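Local coordinates for protein methylocystis parvus OBBP MbnE (Methylocystis parvus OBBP, PDB 5ICQ) that probably binds the copper chelator methanobactin in the bacterial periplasm, as a solute-binding protein of family 5 serving its transport, at residues 64-69 against 261-266; 255-260 against 601-606; 283-288 against 576-581. All blocks are in the same frame, centred on the assembly; numbering follows the deposited sequence.

Interaction 1 of 3, residues 64-69 against 261-266; sequences GRLRVG and DEIDLQ. With SO4 (sulfate ion), chain B.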
loop_
_atom_site.group_PDB
_atom_site.type_symbol
_atom_site.label_atom_id
_atom_site.label_comp_id
_atom_site.label_asym_id
_atom_site.label_seq_id
_atom_site.Cartn_x
_atom_site.Cartn_y
_atom_site.Cartn_z
ATOM N N GLY A 64 -17.720 -21.682 14.040
ATOM C CA GLY A 64 -17.781 -20.485 14.851
ATOM C C GLY A 64 -18.016 -19.221 14.045
ATOM O O GLY A 64 -17.929 -19.190 12.815
ATOM N N ARG A 65 -18.333 -18.147 14.770
ATOM C CA ARG A 65 -18.556 -16.834 14.182
ATOM C C ARG A 65 -17.431 -15.894 14.588
ATOM O O ARG A 65 -17.155 -15.735 15.782
ATOM C CB ARG A 65 -19.900 -16.254 14.625
ATOM C CG ARG A 65 -20.105 -14.784 14.231
ATOM C CD ARG A 65 -21.499 -14.251 14.623
ATOM N NE ARG A 65 -22.576 -14.919 13.892
ATOM C CZ ARG A 65 -23.807 -14.433 13.764
ATOM N NH1 ARG A 65 -24.117 -13.265 14.311
ATOM N NH2 ARG A 65 -24.731 -15.110 13.082
ATOM N N LEU A 66 -16.788 -15.270 13.606
ATOM C CA LEU A 66 -15.828 -14.202 13.886
ATOM C C LEU A 66 -16.555 -12.866 13.878
ATOM O O LEU A 66 -17.292 -12.566 12.936
ATOM C CB LEU A 66 -14.703 -14.179 12.851
ATOM C CG LEU A 66 -13.691 -13.024 12.925
ATOM C CD1 LEU A 66 -12.823 -13.122 14.196
ATOM C CD2 LEU A 66 -12.821 -13.009 11.667
ATOM N N ARG A 67 -16.346 -12.061 14.919
ATOM C CA ARG A 67 -16.915 -10.722 14.982
ATOM C C ARG A 67 -15.801 -9.727 14.696
ATOM O O ARG A 67 -14.863 -9.583 15.494
ATOM C CB ARG A 67 -17.572 -10.440 16.332
ATOM C CG ARG A 67 -18.877 -11.203 16.572
ATOM C CD ARG A 67 -18.607 -12.542 17.229
ATOM N NE ARG A 67 -17.684 -12.389 18.347
ATOM C CZ ARG A 67 -18.031 -11.983 19.562
ATOM N NH1 ARG A 67 -19.299 -11.702 19.838
ATOM N NH2 ARG A 67 -17.102 -11.865 20.505
ATOM N N VAL A 68 -15.928 -9.046 13.558
ATOM C CA VAL A 68 -14.976 -8.068 13.048
ATOM C C VAL A 68 -15.584 -6.681 13.201
ATOM O O VAL A 68 -16.783 -6.491 12.962
ATOM C CB VAL A 68 -14.661 -8.367 11.565
ATOM C CG1 VAL A 68 -13.959 -7.200 10.903
ATOM C CG2 VAL A 68 -13.832 -9.636 11.448
ATOM N N GLY A 69 -14.767 -5.720 13.621
ATOM C CA GLY A 69 -15.228 -4.350 13.767
ATOM C C GLY A 69 -14.416 -3.379 12.932
ATOM O O GLY A 69 -13.180 -3.417 12.933
ATOM N N ASP A 261 -17.238 -20.383 10.357
ATOM C CA ASP A 261 -18.468 -20.670 9.626
ATOM C C ASP A 261 -19.191 -19.388 9.242
ATOM O O ASP A 261 -19.906 -19.357 8.233
ATOM C CB ASP A 261 -19.386 -21.574 10.454
ATOM C CG ASP A 261 -18.944 -23.044 10.438
ATOM O OD1 ASP A 261 -18.082 -23.414 9.605
ATOM O OD2 ASP A 261 -19.476 -23.838 11.244
ATOM N N GLU A 262 -18.994 -18.319 10.010
ATOM C CA GLU A 262 -19.642 -17.041 9.764
ATOM C C GLU A 262 -18.682 -15.923 10.122
ATOM O O GLU A 262 -17.893 -16.047 11.060
ATOM C CB GLU A 262 -20.925 -16.865 10.601
ATOM C CG GLU A 262 -22.106 -17.697 10.134
ATOM C CD GLU A 262 -23.163 -17.853 11.209
ATOM O OE1 GLU A 262 -23.760 -18.945 11.295
ATOM O OE2 GLU A 262 -23.386 -16.890 11.974
ATOM N N ILE A 263 -18.774 -14.824 9.380
ATOM C CA ILE A 263 -18.004 -13.619 9.659
ATOM C C ILE A 263 -18.983 -12.457 9.719
ATOM O O ILE A 263 -19.660 -12.170 8.725
ATOM C CB ILE A 263 -16.937 -13.343 8.592
ATOM C CG1 ILE A 263 -15.997 -14.547 8.458
ATOM C CG2 ILE A 263 -16.176 -12.051 8.960
ATOM C CD1 ILE A 263 -15.169 -14.518 7.199
ATOM N N ASP A 264 -19.044 -11.782 10.863
ATOM C CA ASP A 264 -19.945 -10.646 11.055
ATOM C C ASP A 264 -19.112 -9.373 11.093
ATOM O O ASP A 264 -18.370 -9.137 12.056
ATOM C CB ASP A 264 -20.765 -10.812 12.332
ATOM C CG ASP A 264 -21.809 -9.709 12.505
ATOM O OD1 ASP A 264 -22.203 -9.085 11.493
ATOM O OD2 ASP A 264 -22.237 -9.468 13.653
ATOM N N LEU A 265 -19.218 -8.567 10.038
ATOM C CA LEU A 265 -18.469 -7.318 9.923
ATOM C C LEU A 265 -19.367 -6.183 10.400
ATOM O O LEU A 265 -20.337 -5.831 9.723
ATOM C CB LEU A 265 -18.010 -7.071 8.486
ATOM C CG LEU A 265 -17.026 -8.102 7.913
ATOM C CD1 LEU A 265 -17.763 -9.180 7.128
ATOM C CD2 LEU A 265 -15.963 -7.443 7.047
ATOM N N GLN A 266 -19.038 -5.606 11.551
ATOM C CA GLN A 266 -19.831 -4.536 12.149
ATOM C C GLN A 266 -19.101 -3.208 12.020
ATOM O O GLN A 266 -17.890 -3.133 12.254
ATOM C CB GLN A 266 -20.109 -4.805 13.626
ATOM C CG GLN A 266 -20.737 -6.143 13.936
ATOM C CD GLN A 266 -20.885 -6.344 15.432
ATOM O OE1 GLN A 266 -20.889 -5.380 16.192
ATOM N NE2 GLN A 266 -21.008 -7.595 15.860
HETATM S S SO4 B . -27.826 -12.785 13.528
HETATM O O1 SO4 B . -28.598 -13.066 12.324
HETATM O O2 SO4 B . -27.918 -11.372 13.879
HETATM O O3 SO4 B . -28.331 -13.577 14.647
HETATM O O4 SO4 B . -26.438 -13.135 13.270
HETATM O O HOH W 1 -22.635 -11.237 15.652
#
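The guanidinium of Arg65 meets its partners at its edge: OE2 of Glu262 lies beside NE and NH2, while the sulfate sits near the same plane off NH1 and NH2. Asp264 approaches obliquely, well out of that plane. This cluster decorates one face of two parallel neighbours, strands 65-69 and 262-266, in a mixed four-stranded sheet of the solute-binding fold, with 65-71 as an outermost strand. The Glu262 carboxylate, turned 60° from the guanidinium, forms a salt bridge with Arg65, and the contact from Arg65 NE to Glu262 OE2 is 2.9 Å. With CG anti to the backbone N (chi1 171°), the Arg65 chain rises from the sheet, and a bend at chi3 then turns NE and NH2 toward Glu262. The sulfate, probably from the crystallisation liquor, is also held by Arg237, which pairs with Asp264 OD1 too. On the other face, Val68 CG2 lies 4.2 Å from Ile263 CG2, the two branches running alongside each other in the same direction. Backbone bonds alternate along the pair, and Asp264 N reaches Leu66 O at 2.8 Å, almost straight at 177°. Between Arg65 and Asp264 a water accepts from Arg65 NH1 at 2.8 Å and donates to Asp264 OD2 at 2.7 Å.

Interaction 2 of 3, residues 255-260 against 601-606; sequences RGFYNF and TLESWW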
loop_
_atom_site.group_PDB
_atom_site.type_symbol
_atom_site.label_atom_id
_atom_site.label_comp_id
_atom_site.label_asym_id
_atom_site.label_seq_id
_atom_site.Cartn_x
_atom_site.Cartn_y
_atom_site.Cartn_z
ATOM N N ARG A 255 -6.224 -24.194 1.029
ATOM C CA ARG A 255 -6.233 -25.095 2.176
ATOM C C ARG A 255 -5.728 -24.383 3.414
ATOM O O ARG A 255 -4.686 -23.720 3.375
ATOM C CB ARG A 255 -5.357 -26.321 1.908
ATOM C CG ARG A 255 -5.929 -27.268 0.872
ATOM C CD ARG A 255 -4.921 -28.353 0.515
ATOM N NE ARG A 255 -5.387 -29.177 -0.595
ATOM C CZ ARG A 255 -4.590 -29.781 -1.470
ATOM N NH1 ARG A 255 -3.270 -29.650 -1.373
ATOM N NH2 ARG A 255 -5.116 -30.516 -2.445
ATOM N N GLY A 256 -6.462 -24.528 4.518
ATOM C CA GLY A 256 -6.118 -23.854 5.748
ATOM C C GLY A 256 -6.735 -22.485 5.911
ATOM O O GLY A 256 -6.640 -21.907 7.000
ATOM N N PHE A 257 -7.355 -21.944 4.866
ATOM C CA PHE A 257 -7.996 -20.639 4.934
ATOM C C PHE A 257 -9.499 -20.822 5.091
ATOM O O PHE A 257 -10.047 -21.880 4.782
ATOM C CB PHE A 257 -7.702 -19.820 3.670
ATOM C CG PHE A 257 -6.258 -19.431 3.516
ATOM C CD1 PHE A 257 -5.673 -18.518 4.390
ATOM C CD2 PHE A 257 -5.480 -19.972 2.498
ATOM C CE1 PHE A 257 -4.344 -18.148 4.241
ATOM C CE2 PHE A 257 -4.145 -19.600 2.340
ATOM C CZ PHE A 257 -3.577 -18.692 3.211
ATOM N N TYR A 258 -10.160 -19.768 5.575
ATOM C CA TYR A 258 -11.620 -19.684 5.648
ATOM C C TYR A 258 -12.186 -20.733 6.609
ATOM O O TYR A 258 -12.915 -21.653 6.238
ATOM C CB TYR A 258 -12.250 -19.827 4.260
ATOM C CG TYR A 258 -11.497 -19.094 3.195
ATOM C CD1 TYR A 258 -11.364 -17.709 3.235
ATOM C CD2 TYR A 258 -10.932 -19.785 2.135
ATOM C CE1 TYR A 258 -10.683 -17.039 2.235
ATOM C CE2 TYR A 258 -10.250 -19.132 1.145
ATOM C CZ TYR A 258 -10.126 -17.769 1.194
ATOM O OH TYR A 258 -9.438 -17.136 0.185
ATOM N N ASN A 259 -11.853 -20.539 7.870
ATOM C CA ASN A 259 -12.164 -21.524 8.895
ATOM C C ASN A 259 -13.425 -21.212 9.676
ATOM O O ASN A 259 -14.132 -22.145 10.089
ATOM C CB ASN A 259 -10.966 -21.644 9.829
ATOM C CG ASN A 259 -9.719 -21.986 9.055
ATOM O OD1 ASN A 259 -9.713 -22.975 8.316
ATOM N ND2 ASN A 259 -8.699 -21.131 9.128
ATOM N N PHE A 260 -13.734 -19.934 9.872
ATOM C CA PHE A 260 -14.963 -19.567 10.556
ATOM C C PHE A 260 -16.165 -19.933 9.698
ATOM O O PHE A 260 -16.129 -19.819 8.469
ATOM C CB PHE A 260 -14.973 -18.070 10.866
ATOM C CG PHE A 260 -13.822 -17.631 11.720
ATOM C CD1 PHE A 260 -13.817 -17.913 13.074
ATOM C CD2 PHE A 260 -12.740 -16.949 11.164
ATOM C CE1 PHE A 260 -12.759 -17.526 13.877
ATOM C CE2 PHE A 260 -11.673 -16.557 11.959
ATOM C CZ PHE A 260 -11.684 -16.849 13.322
ATOM N N THR A 601 -10.800 -9.968 7.509
ATOM C CA THR A 601 -11.590 -11.066 8.051
ATOM C C THR A 601 -10.735 -12.246 8.501
ATOM O O THR A 601 -11.278 -13.337 8.732
ATOM C CB THR A 601 -12.627 -11.536 7.027
ATOM O OG1 THR A 601 -11.955 -12.053 5.877
ATOM C CG2 THR A 601 -13.531 -10.371 6.609
ATOM N N LEU A 602 -9.422 -12.060 8.634
ATOM C CA LEU A 602 -8.544 -13.039 9.292
ATOM C C LEU A 602 -8.671 -14.427 8.655
ATOM O O LEU A 602 -8.938 -15.428 9.328
ATOM C CB LEU A 602 -8.849 -13.102 10.794
ATOM C CG LEU A 602 -8.803 -11.759 11.535
ATOM C CD1 LEU A 602 -9.057 -11.958 13.044
ATOM C CD2 LEU A 602 -7.483 -11.051 11.307
ATOM N N GLU A 603 -8.452 -14.478 7.333
ATOM C CA GLU A 603 -8.684 -15.729 6.608
ATOM C C GLU A 603 -7.846 -16.893 7.134
ATOM O O GLU A 603 -8.255 -18.052 6.984
ATOM C CB GLU A 603 -8.419 -15.548 5.112
ATOM C CG GLU A 603 -7.099 -14.922 4.779
ATOM C CD GLU A 603 -7.249 -13.449 4.426
ATOM O OE1 GLU A 603 -7.988 -12.726 5.141
ATOM O OE2 GLU A 603 -6.644 -13.023 3.416
ATOM N N SER A 604 -6.673 -16.634 7.722
ATOM C CA SER A 604 -5.864 -17.745 8.232
ATOM C C SER A 604 -6.156 -18.109 9.689
ATOM O O SER A 604 -5.647 -19.129 10.170
ATOM C CB SER A 604 -4.364 -17.436 8.085
ATOM O OG SER A 604 -3.976 -16.367 8.935
ATOM N N TRP A 605 -6.963 -17.331 10.398
ATOM C CA TRP A 605 -7.222 -17.608 11.804
ATOM C C TRP A 605 -8.357 -18.617 11.958
ATOM O O TRP A 605 -9.024 -19.000 10.991
ATOM C CB TRP A 605 -7.575 -16.323 12.557
ATOM C CG TRP A 605 -6.480 -15.302 12.682
ATOM C CD1 TRP A 605 -5.710 -14.787 11.678
ATOM C CD2 TRP A 605 -6.101 -14.597 13.879
ATOM N NE1 TRP A 605 -4.850 -13.832 12.182
ATOM C CE2 TRP A 605 -5.070 -13.701 13.528
ATOM C CE3 TRP A 605 -6.512 -14.668 15.215
ATOM C CZ2 TRP A 605 -4.454 -12.859 14.466
ATOM C CZ3 TRP A 605 -5.889 -13.839 16.150
ATOM C CH2 TRP A 605 -4.879 -12.944 15.768
ATOM N N TRP A 606 -8.580 -19.052 13.197
ATOM C CA TRP A 606 -9.668 -19.992 13.457
ATOM C C TRP A 606 -10.056 -19.947 14.928
ATOM O O TRP A 606 -9.350 -19.379 15.761
ATOM C CB TRP A 606 -9.294 -21.418 13.032
ATOM C CG TRP A 606 -8.195 -22.117 13.838
ATOM C CD1 TRP A 606 -8.367 -22.940 14.923
ATOM C CD2 TRP A 606 -6.784 -22.092 13.574
ATOM N NE1 TRP A 606 -7.145 -23.409 15.359
ATOM C CE2 TRP A 606 -6.159 -22.901 14.549
ATOM C CE3 TRP A 606 -5.984 -21.448 12.614
ATOM C CZ2 TRP A 606 -4.780 -23.094 14.589
ATOM C CZ3 TRP A 606 -4.612 -21.646 12.654
ATOM C CH2 TRP A 606 -4.023 -22.459 13.638
HETATM O O HOH W 2 -4.599 -21.126 8.696
HETATM O O HOH W 3 -10.650 -18.184 8.805
#
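Tyr258 N donates to Glu603 O at 2.9 Å, in the carbonyl plane, where the irregular segment 255-260 meets a type I beta turn running from Leu602 to Trp605. Beside this bond the CA-H of Phe257 also points to Glu603 O, and the ring of Phe257 turns its edge to the same carbonyl, with CE1 3.9 Å from Ser604 CB. Tyr258 and Glu603 lie alongside each other, the ring and carboxylate only 19° out of parallel, and Glu603 CB packs against CE1 of the tyrosine.

Asn259 carries the second direct bond. Its CG stands anti to the carbonyl carbon (chi1 -56°), which brings ND2 against the turn, 2.8 Å from Trp605 O. The bond is straight at the hydrogen, but the amide comes from above the carbonyl plane. ND2 also donates to Gly256 O at 3.1 Å, and OD1 accepts from Lys62, which together fix the rotation of the amide. This is loop-to-loop packing: the connection between strands 237-242 and 262-268 rests on the C-terminal tail just before strand 606-607. An alanine in place of Asn259 is likely to leave the carbonyls of Gly256 and Trp605 without this shared donor and Lys62 without its amide oxygen.

Alongside, Asn259 CB touches Trp606 CB at 3.6 Å, the amide nearly perpendicular to the indole. Phe260 brings the CE2 and CZ end of its ring against the end of the turn, with CZ 3.7 Å from Trp606 CA and CE2 4.1 Å from Trp605 CB. A water donates to both Gly256 O and Ser604 O, the latter at 2.7 Å.

Interaction 3 of 3, residues 283-288 against 576-581; sequences IDYRDE and QWIAHS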
loop_
_atom_site.group_PDB
_atom_site.type_symbol
_atom_site.label_atom_id
_atom_site.label_comp_id
_atom_site.label_asym_id
_atom_site.label_seq_id
_atom_site.Cartn_x
_atom_site.Cartn_y
_atom_site.Cartn_z
ATOM N N ILE A 283 -16.233 -7.687 19.935
ATOM C CA ILE A 283 -15.411 -7.699 18.732
ATOM C C ILE A 283 -14.159 -8.496 19.057
ATOM O O ILE A 283 -13.573 -8.323 20.129
ATOM C CB ILE A 283 -15.066 -6.262 18.280
ATOM C CG1 ILE A 283 -16.342 -5.503 17.894
ATOM C CG2 ILE A 283 -14.064 -6.271 17.115
ATOM C CD1 ILE A 283 -17.118 -6.124 16.705
ATOM N N ASP A 284 -13.739 -9.359 18.128
ATOM C CA ASP A 284 -12.720 -10.362 18.411
ATOM C C ASP A 284 -11.292 -9.919 18.097
ATOM O O ASP A 284 -10.346 -10.601 18.518
ATOM C CB ASP A 284 -13.046 -11.644 17.627
ATOM C CG ASP A 284 -14.287 -12.352 18.165
ATOM O OD1 ASP A 284 -14.443 -12.398 19.401
ATOM O OD2 ASP A 284 -15.102 -12.853 17.360
ATOM N N TYR A 285 -11.106 -8.806 17.395
ATOM C CA TYR A 285 -9.813 -8.443 16.826
ATOM C C TYR A 285 -9.796 -6.946 16.553
ATOM O O TYR A 285 -10.813 -6.382 16.144
ATOM C CB TYR A 285 -9.552 -9.217 15.516
ATOM C CG TYR A 285 -8.256 -8.835 14.831
ATOM C CD1 TYR A 285 -8.204 -7.766 13.944
ATOM C CD2 TYR A 285 -7.078 -9.540 15.085
ATOM C CE1 TYR A 285 -7.028 -7.402 13.334
ATOM C CE2 TYR A 285 -5.888 -9.183 14.461
ATOM C CZ TYR A 285 -5.877 -8.107 13.598
ATOM O OH TYR A 285 -4.715 -7.730 12.978
ATOM N N ARG A 286 -8.641 -6.312 16.754
ATOM C CA ARG A 286 -8.475 -4.925 16.340
ATOM C C ARG A 286 -7.014 -4.646 16.013
ATOM O O ARG A 286 -6.098 -5.253 16.584
ATOM C CB ARG A 286 -8.982 -3.941 17.410
ATOM C CG ARG A 286 -8.256 -3.996 18.745
ATOM C CD ARG A 286 -8.859 -2.985 19.744
ATOM N NE ARG A 286 -8.350 -1.631 19.543
ATOM C CZ ARG A 286 -9.007 -0.637 18.944
ATOM N NH1 ARG A 286 -10.237 -0.816 18.468
ATOM N NH2 ARG A 286 -8.423 0.554 18.828
ATOM N N ASP A 287 -6.816 -3.743 15.051
ATOM C CA ASP A 287 -5.533 -3.096 14.803
ATOM C C ASP A 287 -5.509 -1.756 15.529
ATOM O O ASP A 287 -6.455 -0.974 15.416
ATOM C CB ASP A 287 -5.321 -2.870 13.303
ATOM C CG ASP A 287 -5.243 -4.157 12.525
ATOM O OD1 ASP A 287 -4.503 -5.068 12.952
ATOM O OD2 ASP A 287 -5.926 -4.258 11.485
ATOM N N GLU A 288 -4.431 -1.482 16.259
ATOM C CA GLU A 288 -4.285 -0.227 16.979
ATOM C C GLU A 288 -3.438 0.737 16.162
ATOM O O GLU A 288 -2.333 0.384 15.738
ATOM C CB GLU A 288 -3.644 -0.447 18.352
ATOM C CG GLU A 288 -3.663 0.780 19.218
ATOM C CD GLU A 288 -5.060 1.321 19.364
ATOM O OE1 GLU A 288 -5.361 2.387 18.777
ATOM O OE2 GLU A 288 -5.858 0.655 20.045
ATOM N N GLN A 576 3.303 -3.835 13.643
ATOM C CA GLN A 576 1.854 -3.716 13.670
ATOM C C GLN A 576 1.336 -4.054 15.064
ATOM O O GLN A 576 1.706 -5.083 15.636
ATOM C CB GLN A 576 1.229 -4.641 12.626
ATOM C CG GLN A 576 -0.280 -4.454 12.504
ATOM C CD GLN A 576 -0.871 -5.229 11.343
ATOM O OE1 GLN A 576 -0.213 -5.440 10.318
ATOM N NE2 GLN A 576 -2.113 -5.663 11.499
ATOM N N TRP A 577 0.501 -3.175 15.618
ATOM C CA TRP A 577 -0.042 -3.328 16.965
ATOM C C TRP A 577 -1.442 -3.924 16.851
ATOM O O TRP A 577 -2.323 -3.325 16.220
ATOM C CB TRP A 577 -0.089 -1.976 17.687
ATOM C CG TRP A 577 1.223 -1.236 17.639
ATOM C CD1 TRP A 577 2.477 -1.788 17.550
ATOM C CD2 TRP A 577 1.410 0.184 17.656
ATOM N NE1 TRP A 577 3.431 -0.795 17.516
ATOM C CE2 TRP A 577 2.802 0.424 17.567
ATOM C CE3 TRP A 577 0.538 1.277 17.733
ATOM C CZ2 TRP A 577 3.340 1.710 17.572
ATOM C CZ3 TRP A 577 1.074 2.558 17.731
ATOM C CH2 TRP A 577 2.465 2.763 17.649
ATOM N N ILE A 578 -1.641 -5.115 17.425
ATOM C CA ILE A 578 -2.936 -5.781 17.351
ATOM C C ILE A 578 -3.373 -6.237 18.738
ATOM O O ILE A 578 -2.576 -6.347 19.672
ATOM C CB ILE A 578 -2.931 -6.981 16.375
ATOM C CG1 ILE A 578 -2.156 -8.154 16.972
ATOM C CG2 ILE A 578 -2.331 -6.582 15.015
ATOM C CD1 ILE A 578 -2.297 -9.464 16.158
ATOM N N ALA A 579 -4.671 -6.500 18.866
ATOM C CA ALA A 579 -5.218 -7.127 20.058
ATOM C C ALA A 579 -6.343 -8.046 19.627
ATOM O O ALA A 579 -6.991 -7.807 18.604
ATOM C CB ALA A 579 -5.732 -6.103 21.080
ATOM N N HIS A 580 -6.573 -9.103 20.406
ATOM C CA HIS A 580 -7.550 -10.093 19.981
ATOM C C HIS A 580 -8.014 -10.927 21.166
ATOM O O HIS A 580 -7.304 -11.070 22.166
ATOM C CB HIS A 580 -6.965 -11.009 18.901
ATOM C CG HIS A 580 -5.736 -11.733 19.340
ATOM N ND1 HIS A 580 -5.783 -12.928 20.025
ATOM C CD2 HIS A 580 -4.423 -11.429 19.202
ATOM C CE1 HIS A 580 -4.553 -13.330 20.291
ATOM N NE2 HIS A 580 -3.709 -12.438 19.805
ATOM N N SER A 581 -9.220 -11.473 21.037
ATOM C CA SER A 581 -9.680 -12.501 21.961
ATOM C C SER A 581 -8.737 -13.698 21.917
ATOM O O SER A 581 -8.198 -14.052 20.866
ATOM C CB SER A 581 -11.101 -12.942 21.592
ATOM O OG SER A 581 -11.449 -14.133 22.275
HETATM O O HOH W 4 -14.504 -14.592 21.090
HETATM O O HOH W 5 -3.996 -7.302 10.204
HETATM O O HOH W 6 -0.972 -1.202 13.981
#
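Tyr285 holds CG anti to its own N (chi1 177°), which lays the ring across Ile578, whereas Asp287, its CG anti to the carbonyl carbon (chi1 -64°), brings OD1 to the amide of Gln576. The setting is an antiparallel ladder: strand 285-288 lies at the border of a three-stranded sheet whose middle strand is 576-581, with 308-313 beyond. Arg286 and Ala579 form a hydrogen-bonded pair, linked in both directions through their backbone N and O atoms; Tyr285-His580 and Asp287-Ile578 are non-hydrogen-bonded pairs. On the face shared by these last four residues, the phenol meets Ile578 through two branches, with OH 3.3 Å from CG2 and CE2 4.0 Å from CD1. The tyrosine ring and the Gln576 amide stand almost perpendicular, 81° apart. Gln576 NE2 gives its hydrogen to Asp287 OD1 at 2.9 Å from above the carboxylate plane, while Gln576 OE1 is taken by the backbone of Ile597.

The opposite face carries Arg286, whose guanidinium offers its edge to Glu288: NH2 bonds OE2 at 2.8 Å, nearly straight, and Tyr298 adds a bond to each of the two side chains. Ala579 CB packs on Arg286 CG, and Trp577 stacks on Trp294. Beside Asp287, a water accepts from Gln576 NE2 at 2.8 Å and lies 2.9 Å from Tyr285 OH, bridging amide and phenol.

Overall arrangement
Following the chain from the N terminus, strand 65-71 is the first of these segments to be reached, and interaction 1 closes a loop of some 190 residues when strand 262-268 pairs with it. Residues 255-260 lead directly into that second strand and wait for the C-terminal tail, so interaction 2 crosses interaction 1, its segments alternating with those of the first contact. Interaction 3 opens at 283-288, after interaction 1 has closed, and nests within the long loop that interaction 2 completes at 601-606. The sites also touch: Arg67 forms a salt bridge with Asp284, Leu66 packs on Phe260, and Leu602 meets Tyr285. The tail thus packs against both the four-stranded and the three-stranded sheet, which also meet each other directly.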